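Local coordinates for protein type C neurotoxin (Clostridium botulinum, PDB 3PME) that probably binds gangliosides and phospholipid on nerve-cell membranes, as the receptor-binding domain of a botulinum C/D mosaic neurotoxin, at residues G290-F295 / I340-I345; Y304-D309 / Y327-Q332. All blocks are in the same frame, centred on the assembly; numbering follows the deposited sequence.

Both contacts are antiparallel strand pairs in the C-terminal, beta-trefoil half of the receptor-binding domain, and lie about 12 Å apart, centre to centre, in one curled sheet. Strand 292-299 gives contact 1 its first side and runs on to its neighbour, strand 302-308, which opens contact 2. Strand 326-332 completes contact 2, and strand 343-347 returns to close contact 1, so the 304-309/327-332 pair falls within the chain between the two segments of contact 1. The seams meet directly: Phe-295 O probably accepts a hydrogen bond from Ile-306 N, and Ile-340 O one from Arg-308 N. The four successive strands are thus linked edge to edge in the trefoil half that probably meets the membrane.

Contact 1 of 2, residues G290-F295 / I340-I345; sequences GDDIMF and IGIFSI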
loop_
_atom_site.group_PDB
_atom_site.type_symbol
_atom_site.label_atom_id
_atom_site.label_comp_id
_atom_site.label_asym_id
_atom_site.label_seq_id
_atom_site.Cartn_x
_atom_site.Cartn_y
_atom_site.Cartn_z
ATOM N N GLY A 290 -6.400 -16.327 1.648
ATOM C CA GLY A 290 -7.121 -17.585 1.590
ATOM C C GLY A 290 -8.641 -17.511 1.736
ATOM O O GLY A 290 -9.322 -18.535 1.647
ATOM N N ASP A 291 -9.178 -16.322 1.975
ATOM C CA ASP A 291 -10.630 -16.183 2.138
ATOM C C ASP A 291 -11.368 -16.598 0.866
ATOM O O ASP A 291 -10.890 -16.341 -0.248
ATOM C CB ASP A 291 -11.012 -14.740 2.497
ATOM C CG ASP A 291 -10.932 -14.448 3.990
ATOM O OD1 ASP A 291 -10.720 -15.399 4.777
ATOM O OD2 ASP A 291 -11.106 -13.268 4.372
ATOM N N ASP A 292 -12.534 -17.229 1.042
ATOM C CA ASP A 292 -13.436 -17.562 -0.063
ATOM C C ASP A 292 -14.373 -16.378 -0.278
ATOM O O ASP A 292 -15.041 -15.923 0.654
ATOM C CB ASP A 292 -14.284 -18.799 0.265
ATOM C CG ASP A 292 -13.596 -20.112 -0.103
ATOM O OD1 ASP A 292 -12.403 -20.104 -0.475
ATOM O OD2 ASP A 292 -14.262 -21.166 -0.034
ATOM N N ILE A 293 -14.443 -15.907 -1.517
ATOM C CA ILE A 293 -15.107 -14.649 -1.822
ATOM C C ILE A 293 -15.953 -14.761 -3.088
ATOM O O ILE A 293 -15.801 -15.706 -3.867
ATOM C CB ILE A 293 -14.076 -13.523 -2.022
ATOM C CG1 ILE A 293 -13.217 -13.810 -3.253
ATOM C CG2 ILE A 293 -13.201 -13.411 -0.799
ATOM C CD1 ILE A 293 -12.263 -12.668 -3.621
ATOM N N MET A 294 -16.862 -13.806 -3.258
ATOM C CA MET A 294 -17.601 -13.651 -4.500
ATOM C C MET A 294 -17.444 -12.203 -4.943
ATOM O O MET A 294 -17.195 -11.329 -4.124
ATOM C CB MET A 294 -19.075 -13.992 -4.282
ATOM C CG MET A 294 -19.262 -15.444 -3.887
ATOM S SD MET A 294 -20.892 -15.801 -3.233
ATOM C CE MET A 294 -20.871 -14.874 -1.694
ATOM N N PHE A 295 -17.577 -11.951 -6.242
ATOM C CA PHE A 295 -17.500 -10.591 -6.766
ATOM C C PHE A 295 -18.870 -10.158 -7.241
ATOM O O PHE A 295 -19.504 -10.885 -8.009
ATOM C CB PHE A 295 -16.534 -10.528 -7.961
ATOM C CG PHE A 295 -15.122 -10.905 -7.625
ATOM C CD1 PHE A 295 -14.253 -9.974 -7.076
ATOM C CD2 PHE A 295 -14.660 -12.190 -7.867
ATOM C CE1 PHE A 295 -12.950 -10.323 -6.760
ATOM C CE2 PHE A 295 -13.348 -12.549 -7.558
ATOM C CZ PHE A 295 -12.488 -11.608 -7.013
ATOM N N ILE A 340 -19.905 -21.995 -8.565
ATOM C CA ILE A 340 -19.314 -21.529 -9.819
ATOM C C ILE A 340 -18.839 -20.072 -9.716
ATOM O O ILE A 340 -18.026 -19.618 -10.526
ATOM C CB ILE A 340 -20.309 -21.717 -11.011
ATOM C CG1 ILE A 340 -19.623 -21.470 -12.355
ATOM C CG2 ILE A 340 -21.508 -20.800 -10.867
ATOM C CD1 ILE A 340 -18.702 -22.570 -12.814
ATOM N N GLY A 341 -19.335 -19.357 -8.710
ATOM C CA GLY A 341 -18.959 -17.969 -8.479
ATOM C C GLY A 341 -18.169 -17.742 -7.202
ATOM O O GLY A 341 -18.054 -16.614 -6.728
ATOM N N ILE A 342 -17.638 -18.813 -6.623
ATOM C CA ILE A 342 -16.816 -18.669 -5.428
ATOM C C ILE A 342 -15.352 -18.811 -5.803
ATOM O O ILE A 342 -14.970 -19.729 -6.535
ATOM C CB ILE A 342 -17.224 -19.688 -4.347
ATOM C CG1 ILE A 342 -18.635 -19.348 -3.849
ATOM C CG2 ILE A 342 -16.241 -19.662 -3.186
ATOM C CD1 ILE A 342 -19.262 -20.388 -2.940
ATOM N N PHE A 343 -14.553 -17.871 -5.310
ATOM C CA PHE A 343 -13.133 -17.789 -5.600
ATOM C C PHE A 343 -12.353 -17.718 -4.294
ATOM O O PHE A 343 -12.922 -17.453 -3.231
ATOM C CB PHE A 343 -12.853 -16.539 -6.457
ATOM C CG PHE A 343 -13.548 -16.557 -7.787
ATOM C CD1 PHE A 343 -12.948 -17.140 -8.898
ATOM C CD2 PHE A 343 -14.828 -16.032 -7.920
ATOM C CE1 PHE A 343 -13.603 -17.170 -10.129
ATOM C CE2 PHE A 343 -15.488 -16.052 -9.138
ATOM C CZ PHE A 343 -14.881 -16.624 -10.247
ATOM N N SER A 344 -11.047 -17.963 -4.373
ATOM C CA SER A 344 -10.177 -17.802 -3.227
ATOM C C SER A 344 -9.178 -16.714 -3.575
ATOM O O SER A 344 -8.702 -16.647 -4.704
ATOM C CB SER A 344 -9.434 -19.102 -2.946
ATOM O OG SER A 344 -8.760 -19.026 -1.707
ATOM N N ILE A 345 -8.860 -15.854 -2.616
ATOM C CA ILE A 345 -7.898 -14.788 -2.885
ATOM C C ILE A 345 -6.666 -14.923 -1.993
ATOM O O ILE A 345 -6.771 -15.152 -0.784
ATOM C CB ILE A 345 -8.570 -13.410 -2.738
ATOM C CG1 ILE A 345 -7.607 -12.291 -3.142
ATOM C CG2 ILE A 345 -9.115 -13.217 -1.325
ATOM C CD1 ILE A 345 -8.286 -10.924 -3.265
HETATM O O HOH W 1 -8.064 -20.844 0.475
HETATM O O HOH W 2 -18.574 -14.136 -7.638
#
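Strands 292-299 and 343-347 join here as an antiparallel pair of the C-terminal beta-trefoil; the short segments diverge by 113° between their N-to-C directions. The seam starts before the strand proper, where Gly-290 N donates to Ile-345 O at 2.7 Å. Gly-290 has a positive phi, where a CB would jam against the carbonyl O of the residue before. Its own O shares water 1 with Ser-344 OG, which stands anti to the backbone N. Asp-291 contributes its carbonyl, taking the Ile-345 N-H, while its carboxylate turns away to a salt bridge with Lys-281. Asp-292 faces Ser-344 in a non-hydrogen-bonded pair, and its carboxylate brushes Ile-342 CG2. Ile-293 and Phe-343 form the hydrogen-bonded pair: Ile-293 N reaches Phe-343 O at 2.8 Å, and Phe-343 N returns to Ile-293 O at 2.9 Å, nearly along the C=O axis. The CG1 of Ile-293 occupies the crowded position between N and the carbonyl carbon (chi1 65°), and its CD1 crosses Ile-345 at about a right angle, 3.9 Å from Ile-345 CB. Met-294 lies alongside Ile-342, pointing the same way, and its CG rests against Gly-341 O. On the buried face carrying Ile-293 and Phe-343, the Phe-295 ring meets Phe-343 obliquely, planes at 55°, with Ile-358 touching both. Water 2 closes the far end, accepting from Phe-295 N and donating to Gly-341 O at 2.7 Å, while its oxygen sits in the plane of the Phe-343 ring, at the edge.

Contact 2 of 2, residues Y304-D309 / Y327-Q332; sequences YMIIRD and YALKLQ
The guanidinium of Arg-308 lies flat on the Tyr-327 ring, planes 10° apart, with Arg-308 CZ 3.7 Å from the ring centroid and almost on its normal. The flat-on stack is also a cation-pi contact, with the charged group over the ring face. Arg-308 CG stands anti to the backbone N (chi1 -154°) and the chain bends at chi3 (80°), which lays the group over the ring. The next carbonyl fixes its rotation: Asp-309 O takes Arg-308 NE at 2.9 Å and, more bent, NH1 at 3.3 Å, a side-on grip on one oxygen lying close to the guanidinium plane. Water 3 bridges Arg-308 NH2 and Tyr-327 OH. Beside it, Asp-309, its CG anti to the backbone N, packs its carboxylate on the aliphatic part of Lys-330, CG 3.6 Å from Lys-330 CD. Asp-309 OD1 stays 4.0 Å from Lys-330 NZ, beyond a salt bridge; OD2 instead pairs with Arg-377 and accepts from water 4, which also takes the Ala-328 N-H.

The backbone ladder positions these side chains. Reciprocal bonds link Met-305 with Gln-332 and Ile-307 with Lys-330, and Asp-309 N donates to Ala-328 O at 2.9 Å. On one face Ile-306 CG1 meets Leu-331 CD2, and Leu-331 CD1 sits over a face of the Tyr-304 ring; Leu-256 of strand 255-260 packs on Ile-306, Leu-329 and Leu-331. On the other, Ile-307 CD1 crosses the amide of Gln-332, 3.6 Å from its OE1, while NE2 of that amide donates to Asn-334 O. The long connection between strands 302-308 and 326-332 carries the Cys-321 to Cys-325 disulfide; the two strands follow each other in the chain and pair antiparallel, as in the beta hairpins of a trefoil.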
loop_
_atom_site.group_PDB
_atom_site.type_symbol
_atom_site.label_atom_id
_atom_site.label_comp_id
_atom_site.label_asym_id
_atom_site.label_seq_id
_atom_site.Cartn_x
_atom_site.Cartn_y
_atom_site.Cartn_z
ATOM N N TYR A 304 -25.239 -8.050 -10.115
ATOM C CA TYR A 304 -24.868 -9.347 -10.652
ATOM C C TYR A 304 -23.727 -9.917 -9.838
ATOM O O TYR A 304 -22.997 -9.169 -9.190
ATOM C CB TYR A 304 -24.358 -9.206 -12.089
ATOM C CG TYR A 304 -25.381 -8.682 -13.064
ATOM C CD1 TYR A 304 -26.202 -9.561 -13.766
ATOM C CD2 TYR A 304 -25.529 -7.312 -13.272
ATOM C CE1 TYR A 304 -27.148 -9.088 -14.671
ATOM C CE2 TYR A 304 -26.474 -6.827 -14.167
ATOM C CZ TYR A 304 -27.273 -7.724 -14.865
ATOM O OH TYR A 304 -28.205 -7.243 -15.756
ATOM N N MET A 305 -23.564 -11.237 -9.877
ATOM C CA MET A 305 -22.337 -11.844 -9.377
ATOM C C MET A 305 -21.514 -12.385 -10.543
ATOM O O MET A 305 -22.067 -12.793 -11.560
ATOM C CB MET A 305 -22.623 -12.950 -8.356
ATOM C CG MET A 305 -23.305 -14.164 -8.927
ATOM S SD MET A 305 -23.594 -15.405 -7.641
ATOM C CE MET A 305 -21.924 -15.718 -7.109
ATOM N N ILE A 306 -20.190 -12.338 -10.417
ATOM C CA ILE A 306 -19.322 -12.877 -11.440
ATOM C C ILE A 306 -19.202 -14.383 -11.280
ATOM O O ILE A 306 -18.968 -14.887 -10.176
ATOM C CB ILE A 306 -17.918 -12.234 -11.376
ATOM C CG1 ILE A 306 -18.025 -10.727 -11.639
ATOM C CG2 ILE A 306 -16.984 -12.903 -12.375
ATOM C CD1 ILE A 306 -16.680 -9.985 -11.561
ATOM N N ILE A 307 -19.360 -15.105 -12.382
ATOM C CA ILE A 307 -19.175 -16.549 -12.354
ATOM C C ILE A 307 -18.217 -16.982 -13.440
ATOM O O ILE A 307 -18.018 -16.266 -14.411
ATOM C CB ILE A 307 -20.505 -17.304 -12.538
ATOM C CG1 ILE A 307 -21.137 -16.978 -13.899
ATOM C CG2 ILE A 307 -21.453 -16.971 -11.389
ATOM C CD1 ILE A 307 -22.256 -17.950 -14.319
ATOM N N ARG A 308 -17.613 -18.143 -13.242
ATOM C CA ARG A 308 -16.836 -18.801 -14.284
ATOM C C ARG A 308 -17.791 -19.458 -15.277
ATOM O O ARG A 308 -18.813 -20.016 -14.879
ATOM C CB ARG A 308 -15.958 -19.880 -13.649
ATOM C CG ARG A 308 -14.706 -20.218 -14.417
ATOM C CD ARG A 308 -14.225 -21.618 -14.057
ATOM N NE ARG A 308 -15.019 -22.593 -14.786
ATOM C CZ ARG A 308 -14.922 -23.909 -14.668
ATOM N NH1 ARG A 308 -15.699 -24.681 -15.407
ATOM N NH2 ARG A 308 -14.051 -24.454 -13.823
ATOM N N ASP A 309 -17.469 -19.395 -16.565
ATOM C CA ASP A 309 -18.219 -20.149 -17.567
ATOM C C ASP A 309 -17.927 -21.638 -17.355
ATOM O O ASP A 309 -16.826 -22.014 -16.932
ATOM C CB ASP A 309 -17.795 -19.711 -18.972
ATOM C CG ASP A 309 -18.843 -19.997 -20.022
ATOM O OD1 ASP A 309 -19.834 -20.689 -19.716
ATOM O OD2 ASP A 309 -18.671 -19.524 -21.162
ATOM N N TYR A 327 -11.464 -20.499 -19.431
ATOM C CA TYR A 327 -12.877 -20.183 -19.240
ATOM C C TYR A 327 -13.088 -18.679 -19.109
ATOM O O TYR A 327 -12.393 -17.994 -18.364
ATOM C CB TYR A 327 -13.427 -20.872 -17.987
ATOM C CG TYR A 327 -13.211 -22.357 -17.938
ATOM C CD1 TYR A 327 -14.091 -23.229 -18.574
ATOM C CD2 TYR A 327 -12.140 -22.889 -17.237
ATOM C CE1 TYR A 327 -13.884 -24.600 -18.527
ATOM C CE2 TYR A 327 -11.936 -24.254 -17.171
ATOM C CZ TYR A 327 -12.808 -25.099 -17.819
ATOM O OH TYR A 327 -12.593 -26.456 -17.753
ATOM N N ALA A 328 -14.054 -18.162 -19.846
ATOM C CA ALA A 328 -14.455 -16.777 -19.695
ATOM C C ALA A 328 -15.199 -16.583 -18.374
ATOM O O ALA A 328 -15.592 -17.547 -17.704
ATOM C CB ALA A 328 -15.339 -16.362 -20.863
ATOM N N LEU A 329 -15.380 -15.318 -18.010
ATOM C CA LEU A 329 -16.163 -14.954 -16.836
ATOM C C LEU A 329 -17.451 -14.299 -17.309
ATOM O O LEU A 329 -17.475 -13.626 -18.341
ATOM C CB LEU A 329 -15.367 -13.994 -15.960
ATOM C CG LEU A 329 -14.006 -14.506 -15.505
ATOM C CD1 LEU A 329 -13.401 -13.454 -14.602
ATOM C CD2 LEU A 329 -14.139 -15.837 -14.772
ATOM N N LYS A 330 -18.531 -14.492 -16.555
ATOM C CA LYS A 330 -19.830 -13.967 -16.956
ATOM C C LYS A 330 -20.509 -13.329 -15.765
ATOM O O LYS A 330 -20.089 -13.528 -14.631
ATOM C CB LYS A 330 -20.721 -15.101 -17.488
ATOM C CG LYS A 330 -20.076 -15.913 -18.603
ATOM C CD LYS A 330 -20.849 -17.181 -18.908
ATOM C CE LYS A 330 -22.208 -16.874 -19.494
ATOM N NZ LYS A 330 -22.946 -18.130 -19.820
ATOM N N LEU A 331 -21.562 -12.562 -16.039
ATOM C CA LEU A 331 -22.418 -12.004 -14.995
ATOM C C LEU A 331 -23.655 -12.884 -14.815
ATOM O O LEU A 331 -24.255 -13.339 -15.797
ATOM C CB LEU A 331 -22.853 -10.582 -15.363
ATOM C CG LEU A 331 -21.736 -9.533 -15.441
ATOM C CD1 LEU A 331 -22.272 -8.137 -15.730
ATOM C CD2 LEU A 331 -20.947 -9.547 -14.146
ATOM N N GLN A 332 -24.037 -13.102 -13.561
ATOM C CA GLN A 332 -25.238 -13.871 -13.219
ATOM C C GLN A 332 -26.146 -13.029 -12.325
ATOM O O GLN A 332 -25.695 -12.460 -11.331
ATOM C CB GLN A 332 -24.843 -15.166 -12.494
ATOM C CG GLN A 332 -26.017 -15.920 -11.874
ATOM C CD GLN A 332 -25.610 -17.288 -11.372
ATOM O OE1 GLN A 332 -25.125 -18.131 -12.137
ATOM N NE2 GLN A 332 -25.786 -17.517 -10.078
HETATM O O HOH W 3 -13.958 -27.099 -15.151
HETATM O O HOH W 4 -15.789 -19.672 -21.706
#